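PDB 7B04: nitrite oxidoreductase subunit A from Kuenenia stuttgartiensis, which belongs to the molybdopterin oxidoreductase family, resembles the nitrate reductase subunit NarG, and holds a molybdenum atom, two MD1 molecules and an iron/sulfur cluster. Local coordinates for residues V296-K307 with I518-V529. Numbering follows the deposited sequence.
With MD1 (phosphoric acid 4-(2-amino-4-oxo-3,4,5,6,-tetrahydro-pteridin-6-yl)-2-hydroxy-3,4-dimercapto-but-3-en-yl ester guanylate ester), chain C.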
ATOM      1  N   VAL B 296      17.530  13.781   2.347  1.00 28.83           N
ATOM      2  CA  VAL B 296      17.313  13.394   3.743  1.00 33.87           C
ATOM      3  C   VAL B 296      18.381  12.405   4.204  1.00 37.23           C
ATOM      4  O   VAL B 296      18.753  12.388   5.384  1.00 34.91           O
ATOM      5  CB  VAL B 296      15.876  12.875   3.988  1.00 31.23           C
ATOM      6  CG1 VAL B 296      15.522  11.742   3.103  1.00 30.97           C
ATOM      7  CG2 VAL B 296      15.714  12.453   5.408  1.00 41.11           C
ATOM      8  N   ARG B 297      18.921  11.591   3.290  1.00 39.26           N
ATOM      9  CA  ARG B 297      19.959  10.653   3.705  1.00 35.01           C
ATOM     10  C   ARG B 297      21.256  11.366   4.071  1.00 42.16           C
ATOM     11  O   ARG B 297      22.184  10.718   4.567  1.00 38.83           O
ATOM     12  CB  ARG B 297      20.219   9.615   2.603  1.00 30.23           C
ATOM     13  CG  ARG B 297      20.931   8.347   3.092  1.00 33.26           C
ATOM     14  CD  ARG B 297      20.971   7.244   2.039  1.00 33.61           C
ATOM     15  NE  ARG B 297      21.970   7.480   0.999  1.00 38.90           N
ATOM     16  CZ  ARG B 297      22.186   6.662  -0.026  1.00 38.62           C
ATOM     17  NH1 ARG B 297      23.115   6.952  -0.926  1.00 36.80           N
ATOM     18  NH2 ARG B 297      21.479   5.544  -0.146  1.00 37.01           N
ATOM     19  N   PHE B 298      21.337  12.679   3.848  1.00 44.33           N
ATOM     20  CA  PHE B 298      22.432  13.474   4.387  1.00 46.78           C
ATOM     21  C   PHE B 298      22.222  13.824   5.856  1.00 51.16           C
ATOM     22  O   PHE B 298      23.189  14.174   6.539  1.00 47.95           O
ATOM     23  CB  PHE B 298      22.604  14.767   3.581  1.00 38.78           C
ATOM     24  CG  PHE B 298      23.144  14.558   2.193  1.00 42.75           C
ATOM     25  CD1 PHE B 298      23.805  13.389   1.855  1.00 45.54           C
ATOM     26  CD2 PHE B 298      22.993  15.538   1.226  1.00 42.05           C
ATOM     27  CE1 PHE B 298      24.303  13.203   0.577  1.00 40.14           C
ATOM     28  CE2 PHE B 298      23.488  15.356  -0.052  1.00 43.83           C
ATOM     29  CZ  PHE B 298      24.145  14.187  -0.376  1.00 36.66           C
ATOM     30  N   SER B 299      20.986  13.743   6.350  1.00 45.71           N
ATOM     31  CA  SER B 299      20.692  14.122   7.728  1.00 42.75           C
ATOM     32  C   SER B 299      21.355  13.163   8.711  1.00 42.71           C
ATOM     33  O   SER B 299      21.440  11.957   8.465  1.00 48.20           O
ATOM     34  CB  SER B 299      19.181  14.145   7.960  1.00 42.14           C
ATOM     35  OG  SER B 299      18.550  15.119   7.147  1.00 42.21           O
ATOM     36  N   LYS B 300      21.830  13.711   9.835  1.00 42.59           N
ATOM     37  CA  LYS B 300      22.428  12.905  10.891  1.00 43.70           C
ATOM     38  C   LYS B 300      21.592  12.798  12.161  1.00 49.27           C
ATOM     39  O   LYS B 300      21.790  11.851  12.928  1.00 54.80           O
ATOM     40  CB  LYS B 300      23.827  13.439  11.234  1.00 37.45           C
ATOM     41  CG  LYS B 300      24.773  13.373  10.042  1.00 52.16           C
ATOM     42  CD  LYS B 300      24.835  11.953   9.479  1.00 52.23           C
ATOM     43  CE  LYS B 300      25.706  11.871   8.231  1.00 56.79           C
ATOM     44  NZ  LYS B 300      25.683  10.511   7.616  1.00 48.85           N
ATOM     45  N   LEU B 301      20.694  13.744  12.430  1.00 39.81           N
ATOM     46  CA  LEU B 301      19.615  13.524  13.391  1.00 36.00           C
ATOM     47  C   LEU B 301      18.327  13.947  12.709  1.00 45.94           C
ATOM     48  O   LEU B 301      18.102  15.139  12.468  1.00 42.93           O
ATOM     49  CB  LEU B 301      19.814  14.287  14.700  1.00 45.11           C
ATOM     50  CG  LEU B 301      18.562  14.165  15.583  1.00 44.56           C
ATOM     51  CD1 LEU B 301      18.611  12.936  16.472  1.00 44.63           C
ATOM     52  CD2 LEU B 301      18.339  15.415  16.420  1.00 39.38           C
ATOM     53  N   LEU B 302      17.487  12.966  12.420  1.00 55.01           N
ATOM     54  CA  LEU B 302      16.284  13.152  11.628  1.00 42.46           C
ATOM     55  C   LEU B 302      15.055  12.985  12.511  1.00 44.71           C
ATOM     56  O   LEU B 302      14.851  11.916  13.093  1.00 48.14           O
ATOM     57  CB  LEU B 302      16.278  12.158  10.477  1.00 38.17           C
ATOM     58  CG  LEU B 302      15.017  12.248   9.664  1.00 38.60           C
ATOM     59  CD1 LEU B 302      14.985  13.647   9.181  1.00 45.91           C
ATOM     60  CD2 LEU B 302      15.246  11.357   8.529  1.00 29.92           C
ATOM     61  N   ILE B 303      14.218  14.020  12.567  1.00 41.88           N
ATOM     62  CA  ILE B 303      13.068  14.064  13.463  1.00 42.94           C
ATOM     63  C   ILE B 303      11.785  13.993  12.646  1.00 40.83           C
ATOM     64  O   ILE B 303      11.629  14.710  11.650  1.00 42.80           O
ATOM     65  CB  ILE B 303      13.097  15.330  14.338  1.00 44.18           C
ATOM     66  CG1 ILE B 303      14.329  15.321  15.247  1.00 41.53           C
ATOM     67  CG2 ILE B 303      11.821  15.448  15.164  1.00 38.10           C
ATOM     68  CD1 ILE B 303      14.646  16.664  15.854  1.00 42.27           C
ATOM     69  N   GLN B 304      10.864  13.134  13.082  1.00 39.03           N
ATOM     70  CA  GLN B 304       9.597  12.890  12.403  1.00 33.65           C
ATOM     71  C   GLN B 304       8.483  13.113  13.414  1.00 39.77           C
ATOM     72  O   GLN B 304       8.446  12.440  14.449  1.00 40.61           O
ATOM     73  CB  GLN B 304       9.529  11.458  11.845  1.00 42.91           C
ATOM     74  CG  GLN B 304      10.143  11.262  10.466  1.00 45.93           C
ATOM     75  CD  GLN B 304      10.722   9.867  10.282  1.00 47.71           C
ATOM     76  OE1 GLN B 304      11.267   9.281  11.218  1.00 44.04           O
ATOM     77  NE2 GLN B 304      10.595   9.326   9.076  1.00 50.61           N
ATOM     78  N   THR B 305       7.586  14.059  13.132  1.00 37.41           N
ATOM     79  CA  THR B 305       6.554  14.434  14.102  1.00 36.94           C
ATOM     80  C   THR B 305       5.138  14.044  13.684  1.00 43.86           C
ATOM     81  O   THR B 305       4.420  13.442  14.473  1.00 55.01           O
ATOM     82  CB  THR B 305       6.662  15.945  14.425  1.00 45.98           C
ATOM     83  OG1 THR B 305       5.923  16.255  15.618  1.00 52.79           O
ATOM     84  CG2 THR B 305       6.174  16.813  13.296  1.00 48.17           C
ATOM     85  N   GLY B 306       4.697  14.377  12.473  1.00 37.64           N
ATOM     86  CA  GLY B 306       3.345  14.095  12.048  1.00 38.02           C
ATOM     87  C   GLY B 306       3.305  13.316  10.753  1.00 36.75           C
ATOM     88  O   GLY B 306       2.372  13.469   9.956  1.00 43.44           O
ATOM     89  N   LYS B 307       4.313  12.485  10.534  1.00 37.64           N
ATOM     90  CA  LYS B 307       4.369  11.787   9.231  1.00 44.08           C
ATOM     91  C   LYS B 307       4.803  10.323   9.319  1.00 44.60           C
ATOM     92  O   LYS B 307       5.746  10.029  10.030  1.00 46.98           O
ATOM     93  CB  LYS B 307       5.366  12.552   8.363  1.00 40.10           C
ATOM     94  CG  LYS B 307       5.854  11.856   7.116  1.00 36.13           C
ATOM     95  CD  LYS B 307       5.415  12.557   5.883  1.00 41.50           C
ATOM     96  CE  LYS B 307       5.137  11.620   4.740  1.00 38.42           C
ATOM     97  NZ  LYS B 307       4.357  12.293   3.687  1.00 38.63           N
ATOM     98  N   ILE B 518      24.031  17.927  17.377  1.00 51.57           N
ATOM     99  CA  ILE B 518      24.156  17.321  16.051  1.00 52.46           C
ATOM    100  C   ILE B 518      23.869  18.336  14.942  1.00 57.65           C
ATOM    101  O   ILE B 518      22.997  19.206  15.074  1.00 59.27           O
ATOM    102  CB  ILE B 518      23.225  16.103  15.901  1.00 49.86           C
ATOM    103  CG1 ILE B 518      23.429  15.161  17.091  1.00 49.32           C
ATOM    104  CG2 ILE B 518      23.501  15.375  14.599  1.00 44.27           C
ATOM    105  CD1 ILE B 518      22.924  13.754  16.889  1.00 39.39           C
ATOM    106  N   LYS B 519      24.651  18.244  13.856  1.00 50.31           N
ATOM    107  CA  LYS B 519      24.429  18.924  12.578  1.00 44.22           C
ATOM    108  C   LYS B 519      24.606  17.891  11.467  1.00 47.81           C
ATOM    109  O   LYS B 519      25.532  17.071  11.548  1.00 52.09           O
ATOM    110  CB  LYS B 519      25.426  20.078  12.403  0.73 48.11           C
ATOM    111  CG  LYS B 519      24.994  21.378  13.084  1.00 47.00           C
ATOM    112  CD  LYS B 519      25.432  22.608  12.300  1.00 40.70           C
ATOM    113  CE  LYS B 519      25.057  23.894  13.023  0.93 44.30           C
ATOM    114  NZ  LYS B 519      25.147  25.061  12.102  0.91 41.20           N
ATOM    115  N   PRO B 520      23.763  17.890  10.412  1.00 45.55           N
ATOM    116  CA  PRO B 520      22.478  18.551  10.191  1.00 46.11           C
ATOM    117  C   PRO B 520      21.332  17.901  10.929  1.00 44.93           C
ATOM    118  O   PRO B 520      21.292  16.680  11.112  1.00 42.70           O
ATOM    119  CB  PRO B 520      22.269  18.380   8.680  1.00 39.41           C
ATOM    120  CG  PRO B 520      23.629  18.099   8.120  1.00 38.74           C
ATOM    121  CD  PRO B 520      24.206  17.221   9.180  1.00 41.72           C
ATOM    122  N   VAL B 521      20.420  18.741  11.401  1.00 40.76           N
ATOM    123  CA  VAL B 521      19.196  18.312  12.061  1.00 38.68           C
ATOM    124  C   VAL B 521      18.047  18.655  11.124  1.00 42.52           C
ATOM    125  O   VAL B 521      18.002  19.766  10.574  1.00 46.12           O
ATOM    126  CB  VAL B 521      19.021  18.995  13.430  1.00 38.27           C
ATOM    127  CG1 VAL B 521      17.584  18.865  13.933  1.00 40.19           C
ATOM    128  CG2 VAL B 521      20.006  18.430  14.438  1.00 44.49           C
ATOM    129  N   ALA B 522      17.132  17.708  10.931  1.00 41.49           N
ATOM    130  CA  ALA B 522      15.979  17.934  10.074  1.00 41.12           C
ATOM    131  C   ALA B 522      14.719  17.466  10.780  1.00 41.49           C
ATOM    132  O   ALA B 522      14.687  16.374  11.360  1.00 39.62           O
ATOM    133  CB  ALA B 522      16.123  17.200   8.735  1.00 41.38           C
ATOM    134  N   ILE B 523      13.693  18.311  10.745  1.00 41.78           N
ATOM    135  CA  ILE B 523      12.383  18.002  11.300  1.00 40.82           C
ATOM    136  C   ILE B 523      11.441  17.778  10.131  1.00 42.80           C
ATOM    137  O   ILE B 523      11.283  18.656   9.273  1.00 41.10           O
ATOM    138  CB  ILE B 523      11.868  19.120  12.218  1.00 42.05           C
ATOM    139  CG1 ILE B 523      12.869  19.384  13.339  1.00 36.88           C
ATOM    140  CG2 ILE B 523      10.519  18.740  12.794  1.00 41.37           C
ATOM    141  CD1 ILE B 523      12.597  20.642  14.125  1.00 35.55           C
ATOM    142  N   HIS B 524      10.817  16.609  10.094  1.00 45.74           N
ATOM    143  CA  HIS B 524       9.890  16.253   9.033  1.00 40.30           C
ATOM    144  C   HIS B 524       8.511  16.012   9.619  1.00 42.71           C
ATOM    145  O   HIS B 524       8.370  15.382  10.675  1.00 40.55           O
ATOM    146  CB  HIS B 524      10.372  15.029   8.264  1.00 34.73           C
ATOM    147  CG  HIS B 524      11.567  15.305   7.407  1.00 36.43           C
ATOM    148  ND1 HIS B 524      11.471  15.672   6.084  1.00 39.40           N
ATOM    149  CD2 HIS B 524      12.884  15.326   7.705  1.00 30.04           C
ATOM    150  CE1 HIS B 524      12.681  15.868   5.592  1.00 39.13           C
ATOM    151  NE2 HIS B 524      13.558  15.663   6.557  1.00 38.62           N
ATOM    152  N   TYR B 525       7.501  16.514   8.917  1.00 41.26           N
ATOM    153  CA  TYR B 525       6.128  16.423   9.375  1.00 40.88           C
ATOM    154  C   TYR B 525       5.200  16.308   8.184  1.00 39.87           C
ATOM    155  O   TYR B 525       5.600  16.483   7.032  1.00 47.26           O
ATOM    156  CB  TYR B 525       5.717  17.633  10.212  1.00 41.24           C
ATOM    157  CG  TYR B 525       6.250  18.967   9.761  1.00 42.54           C
ATOM    158  CD1 TYR B 525       7.524  19.377  10.120  1.00 39.41           C
ATOM    159  CD2 TYR B 525       5.461  19.842   9.025  1.00 40.13           C
ATOM    160  CE1 TYR B 525       8.009  20.595   9.732  1.00 38.10           C
ATOM    161  CE2 TYR B 525       5.944  21.078   8.635  1.00 39.28           C
ATOM    162  CZ  TYR B 525       7.216  21.445   8.991  1.00 36.24           C
ATOM    163  OH  TYR B 525       7.690  22.669   8.602  1.00 39.84           O
ATOM    164  N   GLY B 526       3.953  16.014   8.482  1.00 34.78           N
ATOM    165  CA  GLY B 526       2.933  15.860   7.464  1.00 41.72           C
ATOM    166  C   GLY B 526       1.578  16.145   8.041  1.00 45.57           C
ATOM    167  O   GLY B 526       1.433  16.942   8.973  1.00 51.08           O
ATOM    168  N   GLU B 527       0.579  15.475   7.491  1.00 39.11           N
ATOM    169  CA  GLU B 527      -0.811  15.718   7.832  1.00 43.89           C
ATOM    170  C   GLU B 527      -1.258  14.951   9.064  1.00 39.71           C
ATOM    171  O   GLU B 527      -2.438  15.005   9.420  1.00 35.83           O
ATOM    172  CB  GLU B 527      -1.687  15.404   6.621  1.00 33.30           C
ATOM    173  CG  GLU B 527      -1.500  16.439   5.520  1.00 46.41           C
ATOM    174  CD  GLU B 527      -0.169  16.298   4.805  1.00 52.22           C
ATOM    175  OE1 GLU B 527       0.199  15.161   4.459  1.00 50.22           O
ATOM    176  OE2 GLU B 527       0.529  17.318   4.624  1.00 56.14           O
ATOM    177  N   GLY B 528      -0.348  14.222   9.711  1.00 36.56           N
ATOM    178  CA  GLY B 528      -0.621  13.773  11.059  1.00 40.31           C
ATOM    179  C   GLY B 528      -0.746  14.920  12.033  1.00 44.00           C
ATOM    180  O   GLY B 528      -1.387  14.772  13.078  1.00 51.81           O
ATOM    181  N   VAL B 529      -0.149  16.066  11.710  1.00 41.64           N
ATOM    182  CA  VAL B 529      -0.283  17.271  12.516  1.00 43.41           C
ATOM    183  C   VAL B 529      -0.931  18.385  11.702  1.00 47.03           C
ATOM    184  O   VAL B 529      -1.547  19.296  12.265  1.00 52.07           O
ATOM    185  CB  VAL B 529       1.082  17.712  13.071  1.00 41.58           C
ATOM    186  CG1 VAL B 529       1.643  16.643  13.993  1.00 44.05           C
ATOM    187  CG2 VAL B 529       2.051  17.997  11.933  1.00 36.63           C
TER
HETATM  188  PB  MD1 C5802       0.941  11.619   6.235  1.00 36.20           P
HETATM  189  O3B MD1 C5802      -0.465  11.743   7.084  1.00 44.27           O
HETATM  190  O1B MD1 C5802       1.812  10.551   6.853  1.00 28.88           O
HETATM  191  O2B MD1 C5802       1.666  12.942   6.272  1.00 35.60           O
HETATM  192  O3A MD1 C5802       0.582  11.217   4.675  1.00 36.39           O
HETATM  193  C10 MD1 C5802      -0.069  12.131   3.835  1.00 37.46           C
HETATM  194  C11 MD1 C5802       0.448  11.935   2.381  1.00 43.16           C
HETATM  195  O11 MD1 C5802       0.731  10.362   2.240  1.00 50.40           O
HETATM  196  C12 MD1 C5802      -0.408  12.501   1.518  1.00 40.85           C
HETATM  197  S12 MD1 C5802      -1.216  14.059   1.985  1.00 39.87           S
HETATM  198  C13 MD1 C5802      -0.770  12.000   0.094  1.00 39.75           C
HETATM  199  S13 MD1 C5802      -1.959  13.016  -0.828  1.00 48.04           S
HETATM  200  C14 MD1 C5802      -0.306  10.793  -0.532  1.00 40.94           C
HETATM  201  N15 MD1 C5802      -0.960   9.619   0.344  1.00 39.94           N
HETATM  202  C16 MD1 C5802      -0.369   8.365   0.114  1.00 36.28           C
HETATM  203  C15 MD1 C5802      -1.165   7.111   0.048  1.00 37.91           C
HETATM  204  O14 MD1 C5802      -2.342   7.141   0.183  1.00 39.34           O
HETATM  205  N17 MD1 C5802      -0.466   5.819  -0.192  1.00 48.18           N
HETATM  206  C17 MD1 C5802       1.071   5.784  -0.367  1.00 47.40           C
HETATM  207  N16 MD1 C5802       1.743   4.521  -0.603  1.00 56.72           N
HETATM  208  N18 MD1 C5802       1.881   7.058  -0.298  1.00 47.84           N
HETATM  209  C20 MD1 C5802       1.219   8.317  -0.069  1.00 44.69           C
HETATM  210  N8  MD1 C5802       1.927   9.532   0.008  1.00 39.45           N
HETATM  211  C7  MD1 C5802       1.172  10.695  -0.801  1.00 40.19           C
HETATM  212  PA  MD1 C5802      -0.931  10.711   8.283  1.00 35.35           P
HETATM  213  O1A MD1 C5802      -2.415  10.877   8.496  1.00 44.99           O
HETATM  214  O2A MD1 C5802      -0.626   9.298   7.847  1.00 41.02           O
HETATM  215  O5' MD1 C5802      -0.150  11.024   9.701  1.00 29.29           O
HETATM  216  C5' MD1 C5802       1.116  10.476   9.917  1.00 36.14           C
HETATM  217  C4' MD1 C5802       1.312  10.082  11.423  1.00 42.65           C
HETATM  218  O4' MD1 C5802       1.012  11.273  12.386  1.00 48.36           O
HETATM  219  C1' MD1 C5802       0.170  10.607  13.509  1.00 45.71           C
HETATM  220  N9  MD1 C5802      -0.651  11.599  14.251  1.00 44.87           N
HETATM  221  C4  MD1 C5802      -0.055  12.493  15.033  1.00 42.46           C
HETATM  222  N3  MD1 C5802       1.381  12.742  15.350  1.00 41.72           N
HETATM  223  C2  MD1 C5802       1.753  13.821  16.263  1.00 41.86           C
HETATM  224  N2  MD1 C5802       3.151  14.063  16.569  1.00 43.97           N
HETATM  225  N1  MD1 C5802       0.730  14.647  16.859  1.00 51.41           N
HETATM  226  C6  MD1 C5802      -0.646  14.401  16.550  1.00 47.37           C
HETATM  227  O6  MD1 C5802      -1.490  15.075  17.034  1.00 48.93           O
HETATM  228  C5  MD1 C5802      -1.027  13.266  15.592  1.00 43.66           C
HETATM  229  N7  MD1 C5802      -2.203  12.833  15.145  1.00 45.79           N
HETATM  230  C8  MD1 C5802      -1.982  11.796  14.312  1.00 43.04           C
HETATM  231  C2' MD1 C5802      -0.560   9.808  12.841  1.00 49.23           C
HETATM  232  O2' MD1 C5802      -1.128   8.782  13.706  1.00 52.34           O
HETATM  233  C3' MD1 C5802       0.504   9.145  11.753  1.00 43.19           C
HETATM  234  O3' MD1 C5802       1.254   8.068  12.385  1.00 39.13           O
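Ile-303 uses both its backbone N and its O to bond to 518-529: its N donates to Ala-522 O (2.7 Å) and its O accepts from His-524 N. Further bonds, Ala-522 N to Leu-301 O and Thr-305 N to His-524 O (2.9 Å), continue this ladder of parallel strands, whose short axes diverge by only 19°. At its start Pro-520 O, behind a cis peptide bond, accepts from both Lys-300 N and Leu-301 N. One face is aliphatic: Leu-301 CD2 lies alongside Val-521 CG2 (4.0 Å), while Ile-303 CD1 reaches both Ile-523 CG1 and Val-521 CG1, its CG1 branch being anti to the carbonyl carbon (chi1 -63°). On the other face Ala-522 CB touches both Ser-299 OG (3.6 Å), a hydroxyl hydrogen-bonded to Gly-556 O, and Leu-302 CD1, and Val-296 CG2 approaches His-524 NE2. That imidazole has its ND1 bonded to Trp-562 NE1, which probably fixes its rotation.

Beyond the strands both segments turn to the cofactor, an example of a parallel sheet binding a ligand at the C-terminal ends of its strands. Gly-306 O receives Gly-528 N (2.8 Å) on a lone pair, joining the two turns; Glu-527 N then donates to MD1 O2B (3.0 Å), and Thr-305 O takes a weak bond from MD1 N2. Val-529 CG1 lies 3.6 Å from MD1 N1.

Strands 301-304 and 521-525 are neighbouring inner strands of a five-stranded parallel sheet: 329-332 bonds to the former, 558-561 flanks the latter, and helix 314-321 packs on Val-296, Leu-302 and Gln-304.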